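Putative nucleotide-diphospho-sugar transferase (Desulfovibrio desulfuricans subsp. desulfuricans, PDB 3CGX) is of unproven function but probably transfers a sugar from a nucleotide-diphospho-sugar donor to an acceptor. Local coordinates at residues F9-P14 with Y36-V40; K20-V26 with V192-L198. All blocks are in the same frame, centred on the assembly; numbering follows the deposited sequence.

Contact 1. Residues F9-P14 with Y36-V40; sequences FFVKYP and YRHFV
Val11 and Val40 bring their CA atoms to 7.4 Å where strand 9-11 and helix 36-40 run nearly antiparallel (167°), and from Lys12 on the chain swings in until Pro14 CA lies 5.5 Å from Arg37 CA. Around Phe9 and Val11 the contact is apolar: Val40 CG1 meets both Val11 CG1 and Phe9 CE2 at 4.0 Å, branched and flat side chains filling the layer between sheet and helix. Tyr36 spans the gap. Its ring, swung away from its own backbone N (chi1 174°), reaches Lys12, whose N donates a nearly straight hydrogen bond to Tyr36 OH (3.1 Å); that hydroxyl also bonds Ser111 OG, and Lys12 O sits in plane at the ring edge. Pro14, compact and without an amide hydrogen, wedges its CG over one face of the Arg37 guanidinium. Arg37 NH2 donates a hydrogen bond to Tyr13 OH (3.3 Å), 16° out of the guanidinium plane, while water 1 joins Arg37 NE to Pro14 O. Trp72 of helix 65-73 packs on Pro14 and Val40 and makes a cation-pi contact with Arg37. Strand 5-11, helix 29-47 and parallel strand 53-58 form a beta-alpha-beta crossover, consistent with a Rossmann-like GT-A fold, where the loop after the first strand commonly borders the nucleotide site.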
loop_
_atom_site.group_PDB
_atom_site.type_symbol
_atom_site.label_atom_id
_atom_site.label_comp_id
_atom_site.label_asym_id
_atom_site.label_seq_id
_atom_site.Cartn_x
_atom_site.Cartn_y
_atom_site.Cartn_z
ATOM N N PHE A 9 -1.966 6.023 -3.046
ATOM C CA PHE A 9 -2.473 4.757 -2.493
ATOM C C PHE A 9 -2.780 3.773 -3.625
ATOM O O PHE A 9 -3.692 3.945 -4.384
ATOM C CB PHE A 9 -3.665 5.062 -1.588
ATOM C CG PHE A 9 -4.266 3.852 -0.862
ATOM C CD1 PHE A 9 -3.455 2.900 -0.246
ATOM C CD2 PHE A 9 -5.645 3.718 -0.722
ATOM C CE1 PHE A 9 -4.017 1.849 0.492
ATOM C CE2 PHE A 9 -6.191 2.619 0.008
ATOM C CZ PHE A 9 -5.350 1.689 0.579
ATOM N N PHE A 10 -1.935 2.759 -3.739
ATOM C CA PHE A 10 -1.973 1.793 -4.833
ATOM C C PHE A 10 -2.870 0.626 -4.490
ATOM O O PHE A 10 -2.673 -0.075 -3.485
ATOM C CB PHE A 10 -0.531 1.329 -5.176
ATOM C CG PHE A 10 0.170 2.164 -6.204
ATOM C CD1 PHE A 10 0.093 3.551 -6.197
ATOM C CD2 PHE A 10 0.974 1.547 -7.186
ATOM C CE1 PHE A 10 0.708 4.285 -7.180
ATOM C CE2 PHE A 10 1.641 2.295 -8.134
ATOM C CZ PHE A 10 1.509 3.651 -8.149
ATOM N N VAL A 11 -3.887 0.454 -5.341
ATOM C CA VAL A 11 -4.983 -0.502 -5.188
ATOM C C VAL A 11 -5.304 -1.202 -6.517
ATOM O O VAL A 11 -4.865 -0.802 -7.573
ATOM C CB VAL A 11 -6.285 0.236 -4.662
ATOM C CG1 VAL A 11 -6.040 0.948 -3.294
ATOM C CG2 VAL A 11 -6.855 1.253 -5.721
ATOM N N LYS A 12 -6.013 -2.299 -6.422
ATOM C CA LYS A 12 -6.655 -2.974 -7.560
ATOM C C LYS A 12 -8.152 -3.213 -7.245
ATOM O O LYS A 12 -8.530 -3.472 -6.093
ATOM C CB LYS A 12 -5.970 -4.298 -7.870
ATOM C CG LYS A 12 -6.471 -5.007 -9.100
ATOM C CD LYS A 12 -5.594 -6.151 -9.537
ATOM C CE LYS A 12 -6.187 -6.858 -10.782
ATOM N NZ LYS A 12 -5.330 -8.000 -11.112
ATOM N N TYR A 13 -8.999 -3.103 -8.273
ATOM C CA TYR A 13 -10.429 -3.351 -8.072
ATOM C C TYR A 13 -10.550 -4.806 -7.576
ATOM O O TYR A 13 -9.982 -5.710 -8.171
ATOM C CB TYR A 13 -11.302 -3.100 -9.311
ATOM C CG TYR A 13 -12.728 -3.080 -8.876
ATOM C CD1 TYR A 13 -13.297 -1.910 -8.375
ATOM C CD2 TYR A 13 -13.500 -4.255 -8.879
ATOM C CE1 TYR A 13 -14.619 -1.887 -7.881
ATOM C CE2 TYR A 13 -14.820 -4.250 -8.390
ATOM C CZ TYR A 13 -15.358 -3.059 -7.871
ATOM O OH TYR A 13 -16.642 -3.011 -7.362
ATOM N N PRO A 14 -11.258 -5.026 -6.443
ATOM C CA PRO A 14 -11.339 -6.354 -5.780
ATOM C C PRO A 14 -12.307 -7.348 -6.432
ATOM O O PRO A 14 -13.290 -7.787 -5.814
ATOM C CB PRO A 14 -11.761 -6.002 -4.371
ATOM C CG PRO A 14 -12.652 -4.766 -4.592
ATOM C CD PRO A 14 -11.995 -3.994 -5.689
ATOM N N TYR A 36 -9.837 -8.467 0.788
ATOM C CA TYR A 36 -9.011 -7.401 0.201
ATOM C C TYR A 36 -9.848 -6.118 0.053
ATOM O O TYR A 36 -9.386 -5.011 0.348
ATOM C CB TYR A 36 -8.338 -7.860 -1.125
ATOM C CG TYR A 36 -7.617 -6.696 -1.791
ATOM C CD1 TYR A 36 -6.476 -6.140 -1.224
ATOM C CD2 TYR A 36 -8.108 -6.131 -2.978
ATOM C CE1 TYR A 36 -5.845 -5.018 -1.805
ATOM C CE2 TYR A 36 -7.475 -5.041 -3.571
ATOM C CZ TYR A 36 -6.362 -4.472 -2.978
ATOM O OH TYR A 36 -5.718 -3.385 -3.512
ATOM N N ARG A 37 -11.109 -6.280 -0.336
ATOM C CA ARG A 37 -12.032 -5.132 -0.445
ATOM C C ARG A 37 -12.054 -4.376 0.868
ATOM O O ARG A 37 -11.921 -3.130 0.912
ATOM C CB ARG A 37 -13.406 -5.617 -0.862
ATOM C CG ARG A 37 -14.483 -4.563 -0.871
ATOM C CD ARG A 37 -15.855 -5.187 -1.167
ATOM N NE ARG A 37 -15.946 -5.491 -2.573
ATOM C CZ ARG A 37 -16.411 -4.631 -3.485
ATOM N NH1 ARG A 37 -16.863 -3.450 -3.101
ATOM N NH2 ARG A 37 -16.459 -4.970 -4.770
ATOM N N HIS A 38 -12.165 -5.135 1.955
ATOM C CA HIS A 38 -12.175 -4.538 3.291
ATOM C C HIS A 38 -10.821 -3.977 3.742
ATOM O O HIS A 38 -10.808 -2.988 4.522
ATOM C CB HIS A 38 -12.764 -5.520 4.307
ATOM C CG HIS A 38 -14.251 -5.595 4.191
ATOM N ND1 HIS A 38 -15.078 -4.695 4.830
ATOM C CD2 HIS A 38 -15.046 -6.339 3.386
ATOM C CE1 HIS A 38 -16.332 -4.946 4.491
ATOM N NE2 HIS A 38 -16.340 -5.933 3.612
ATOM N N PHE A 39 -9.726 -4.564 3.274
ATOM C CA PHE A 39 -8.388 -4.030 3.589
ATOM C C PHE A 39 -8.385 -2.589 3.090
ATOM O O PHE A 39 -7.976 -1.651 3.792
ATOM C CB PHE A 39 -7.262 -4.728 2.850
ATOM C CG PHE A 39 -6.922 -6.133 3.337
ATOM C CD1 PHE A 39 -7.722 -6.824 4.232
ATOM C CD2 PHE A 39 -5.849 -6.801 2.775
ATOM C CE1 PHE A 39 -7.406 -8.122 4.597
ATOM C CE2 PHE A 39 -5.533 -8.124 3.146
ATOM C CZ PHE A 39 -6.352 -8.770 4.046
ATOM N N VAL A 40 -8.853 -2.429 1.850
ATOM C CA VAL A 40 -8.792 -1.131 1.177
ATOM C C VAL A 40 -9.695 -0.094 1.857
ATOM O O VAL A 40 -9.294 1.047 2.173
ATOM C CB VAL A 40 -9.065 -1.241 -0.372
ATOM C CG1 VAL A 40 -9.227 0.140 -0.981
ATOM C CG2 VAL A 40 -7.922 -2.028 -1.102
HETATM O O HOH W 1 -14.996 -8.178 -3.615
#

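Contact 2. Residues K20-V26 with V192-L198; sequences KTRLGEV and VDTVWDL
Lys20, the N-cap residue of helix 21-26, reaches Val192 with its ammonium group: a bend at chi2 (-55°) followed by an extended end lets NZ donate a hydrogen bond to Val192 O (2.7 Å), tilted 31° from the carbonyl plane. A long flexible amine suits this place, since NZ also forms a salt bridge with Asp112 and donates to water 2, which in turn donates to Asp193 OD1. Arg22 lies alongside Thr194, whose CG2 rests over one face of the guanidinium, 3.4 Å from Arg22 NH1. The link of Arg22 to Asp193 is a long salt bridge (NH1 to OD2 3.9 Å); the two planes stand 84° apart and no N-H points at the oxygen, so only charge attraction acts. Thr194 in turn is the N-cap of helix 195-198 and forms a capping box with Asp197: Thr194 OG1 accepts from Asp197 N, and Asp197 OD2 accepts from Thr194 N (3.1 Å) and Asp193 N. Leu23, buried and apolar, suits the side that turns to the first turn of helix 195-204. Its CB passes 3.5 Å from Asp193 O, water 4 bridges Leu23 N to that same oxygen, and CD1 packs on Val195 CA and on Leu198 CD2. One turn on, Val26 crosses Val195 at about a right angle, Val26 CG1 against Val195 CG2 at 3.9 Å, with Tyr229 touching both valines.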
loop_
_atom_site.group_PDB
_atom_site.type_symbol
_atom_site.label_atom_id
_atom_site.label_comp_id
_atom_site.label_asym_id
_atom_site.label_seq_id
_atom_site.Cartn_x
_atom_site.Cartn_y
_atom_site.Cartn_z
ATOM N N LYS A 20 -5.599 -11.420 -4.760
ATOM C CA LYS A 20 -5.362 -12.361 -3.650
ATOM C C LYS A 20 -5.651 -13.801 -4.027
ATOM O O LYS A 20 -6.302 -14.561 -3.295
ATOM C CB LYS A 20 -6.170 -11.938 -2.407
ATOM C CG LYS A 20 -5.755 -10.545 -1.836
ATOM C CD LYS A 20 -4.222 -10.476 -1.527
ATOM C CE LYS A 20 -3.775 -9.265 -0.781
ATOM N NZ LYS A 20 -2.269 -9.146 -0.770
ATOM N N THR A 21 -5.158 -14.202 -5.187
ATOM C CA THR A 21 -5.424 -15.558 -5.649
ATOM C C THR A 21 -4.726 -16.648 -4.829
ATOM O O THR A 21 -5.240 -17.758 -4.683
ATOM C CB THR A 21 -5.097 -15.713 -7.148
ATOM O OG1 THR A 21 -3.726 -15.379 -7.353
ATOM C CG2 THR A 21 -6.068 -14.845 -7.987
ATOM N N ARG A 22 -3.567 -16.345 -4.284
ATOM C CA ARG A 22 -2.884 -17.297 -3.416
ATOM C C ARG A 22 -3.688 -17.563 -2.089
ATOM O O ARG A 22 -3.818 -18.715 -1.623
ATOM C CB ARG A 22 -1.493 -16.785 -3.091
ATOM C CG ARG A 22 -0.819 -17.584 -2.043
ATOM C CD ARG A 22 -0.086 -18.717 -2.595
ATOM N NE ARG A 22 0.684 -19.436 -1.587
ATOM C CZ ARG A 22 1.889 -19.077 -1.164
ATOM N NH1 ARG A 22 2.479 -17.966 -1.622
ATOM N NH2 ARG A 22 2.499 -19.809 -0.255
ATOM N N LEU A 23 -4.227 -16.494 -1.509
ATOM C CA LEU A 23 -5.135 -16.604 -0.369
ATOM C C LEU A 23 -6.411 -17.358 -0.819
ATOM O O LEU A 23 -6.901 -18.259 -0.131
ATOM C CB LEU A 23 -5.417 -15.204 0.204
ATOM C CG LEU A 23 -6.478 -15.063 1.274
ATOM C CD1 LEU A 23 -6.072 -15.882 2.540
ATOM C CD2 LEU A 23 -6.662 -13.627 1.622
ATOM N N GLY A 24 -6.921 -17.029 -2.012
ATOM C CA GLY A 24 -8.095 -17.702 -2.583
ATOM C C GLY A 24 -8.006 -19.207 -2.767
ATOM O O GLY A 24 -9.020 -19.898 -2.736
ATOM N N GLU A 25 -6.797 -19.715 -2.973
ATOM C CA GLU A 25 -6.553 -21.180 -3.130
ATOM C C GLU A 25 -7.002 -21.932 -1.899
ATOM O O GLU A 25 -7.434 -23.091 -1.962
ATOM C CB GLU A 25 -5.046 -21.456 -3.397
ATOM C CG GLU A 25 -4.688 -21.237 -4.860
ATOM C CD GLU A 25 -3.209 -21.340 -5.169
ATOM O OE1 GLU A 25 -2.448 -20.391 -4.887
ATOM O OE2 GLU A 25 -2.812 -22.348 -5.762
ATOM N N VAL A 26 -6.982 -21.232 -0.782
ATOM C CA VAL A 26 -7.369 -21.806 0.523
ATOM C C VAL A 26 -8.769 -21.397 0.958
ATOM O O VAL A 26 -9.574 -22.258 1.269
ATOM C CB VAL A 26 -6.347 -21.444 1.651
ATOM C CG1 VAL A 26 -6.863 -21.824 3.023
ATOM C CG2 VAL A 26 -5.004 -22.130 1.377
ATOM N N VAL A 192 -0.133 -8.861 3.696
ATOM C CA VAL A 192 -0.979 -10.022 3.882
ATOM C C VAL A 192 -1.294 -10.623 2.502
ATOM O O VAL A 192 -2.094 -10.084 1.739
ATOM C CB VAL A 192 -2.256 -9.696 4.720
ATOM C CG1 VAL A 192 -3.128 -10.968 4.869
ATOM C CG2 VAL A 192 -1.883 -9.099 6.102
ATOM N N ASP A 193 -0.597 -11.711 2.200
ATOM C CA ASP A 193 -0.659 -12.421 0.902
ATOM C C ASP A 193 -1.287 -13.821 1.034
ATOM O O ASP A 193 -2.118 -14.195 0.251
ATOM C CB ASP A 193 0.760 -12.556 0.334
ATOM C CG ASP A 193 0.826 -13.326 -1.032
ATOM O OD1 ASP A 193 -0.067 -13.097 -1.896
ATOM O OD2 ASP A 193 1.814 -14.124 -1.246
ATOM N N THR A 194 -0.839 -14.583 2.016
ATOM C CA THR A 194 -1.215 -15.991 2.147
ATOM C C THR A 194 -2.134 -16.207 3.337
ATOM O O THR A 194 -2.304 -15.324 4.163
ATOM C CB THR A 194 0.012 -16.895 2.348
ATOM O OG1 THR A 194 0.541 -16.674 3.667
ATOM C CG2 THR A 194 1.133 -16.674 1.251
ATOM N N VAL A 195 -2.700 -17.412 3.438
ATOM C CA VAL A 195 -3.569 -17.718 4.566
ATOM C C VAL A 195 -2.755 -17.656 5.875
ATOM O O VAL A 195 -3.282 -17.328 6.948
ATOM C CB VAL A 195 -4.300 -19.081 4.402
ATOM C CG1 VAL A 195 -3.320 -20.318 4.522
ATOM C CG2 VAL A 195 -5.473 -19.153 5.440
ATOM N N TRP A 196 -1.462 -17.943 5.781
ATOM C CA TRP A 196 -0.606 -17.912 6.964
ATOM C C TRP A 196 -0.502 -16.452 7.439
ATOM O O TRP A 196 -0.636 -16.140 8.624
ATOM C CB TRP A 196 0.774 -18.470 6.662
ATOM C CG TRP A 196 0.850 -19.870 6.035
ATOM C CD1 TRP A 196 1.366 -20.191 4.814
ATOM C CD2 TRP A 196 0.466 -21.108 6.628
ATOM N NE1 TRP A 196 1.301 -21.519 4.593
ATOM C CE2 TRP A 196 0.788 -22.131 5.698
ATOM C CE3 TRP A 196 -0.083 -21.455 7.861
ATOM C CZ2 TRP A 196 0.535 -23.500 5.946
ATOM C CZ3 TRP A 196 -0.328 -22.781 8.118
ATOM C CH2 TRP A 196 -0.009 -23.805 7.163
ATOM N N ASP A 197 -0.264 -15.540 6.506
ATOM C CA ASP A 197 -0.196 -14.123 6.818
ATOM C C ASP A 197 -1.521 -13.638 7.443
ATOM O O ASP A 197 -1.523 -12.814 8.370
ATOM C CB ASP A 197 0.065 -13.281 5.554
ATOM C CG ASP A 197 1.376 -13.560 4.900
ATOM O OD1 ASP A 197 2.340 -13.925 5.563
ATOM O OD2 ASP A 197 1.434 -13.374 3.708
ATOM N N LEU A 198 -2.641 -14.155 6.916
ATOM C CA LEU A 198 -3.984 -13.788 7.409
ATOM C C LEU A 198 -4.181 -14.283 8.855
ATOM O O LEU A 198 -4.777 -13.587 9.721
ATOM C CB LEU A 198 -5.090 -14.356 6.508
ATOM C CG LEU A 198 -6.517 -13.827 6.678
ATOM C CD1 LEU A 198 -6.577 -12.394 6.111
ATOM C CD2 LEU A 198 -7.604 -14.693 5.981
HETATM O O HOH W 2 -1.024 -10.549 -2.638
HETATM O O HOH W 3 -1.863 -13.875 -4.764
HETATM O O HOH W 4 -3.077 -13.894 -2.047
#

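Overall arrangement
Contact 1 is a buried joint between the central sheet and helix 29-47, whereas contact 2, farther from the chain centre and only partly buried, joins two helix starts 166 residues apart in sequence. Strand 5-11, helix 21-27 and helix 29-47 follow one another, and the contacts touch: Tyr36 CB packs on Lys20 CG, and Phe39 on Val192 and Leu198. Helix 29-47 also adjoins contact 2 through Ala32, which touches Leu23, and Leu35, which touches Leu198. The balance of chemistry differs: contact 1 leans on apolar packing and the buried Tyr36, with Arg37 as its charged member, contact 2 more on charges, waters and capping beside its leucines and valines. Bound imidazole, probably from the crystallisation liquor, lies close to Tyr36 and to Lys20.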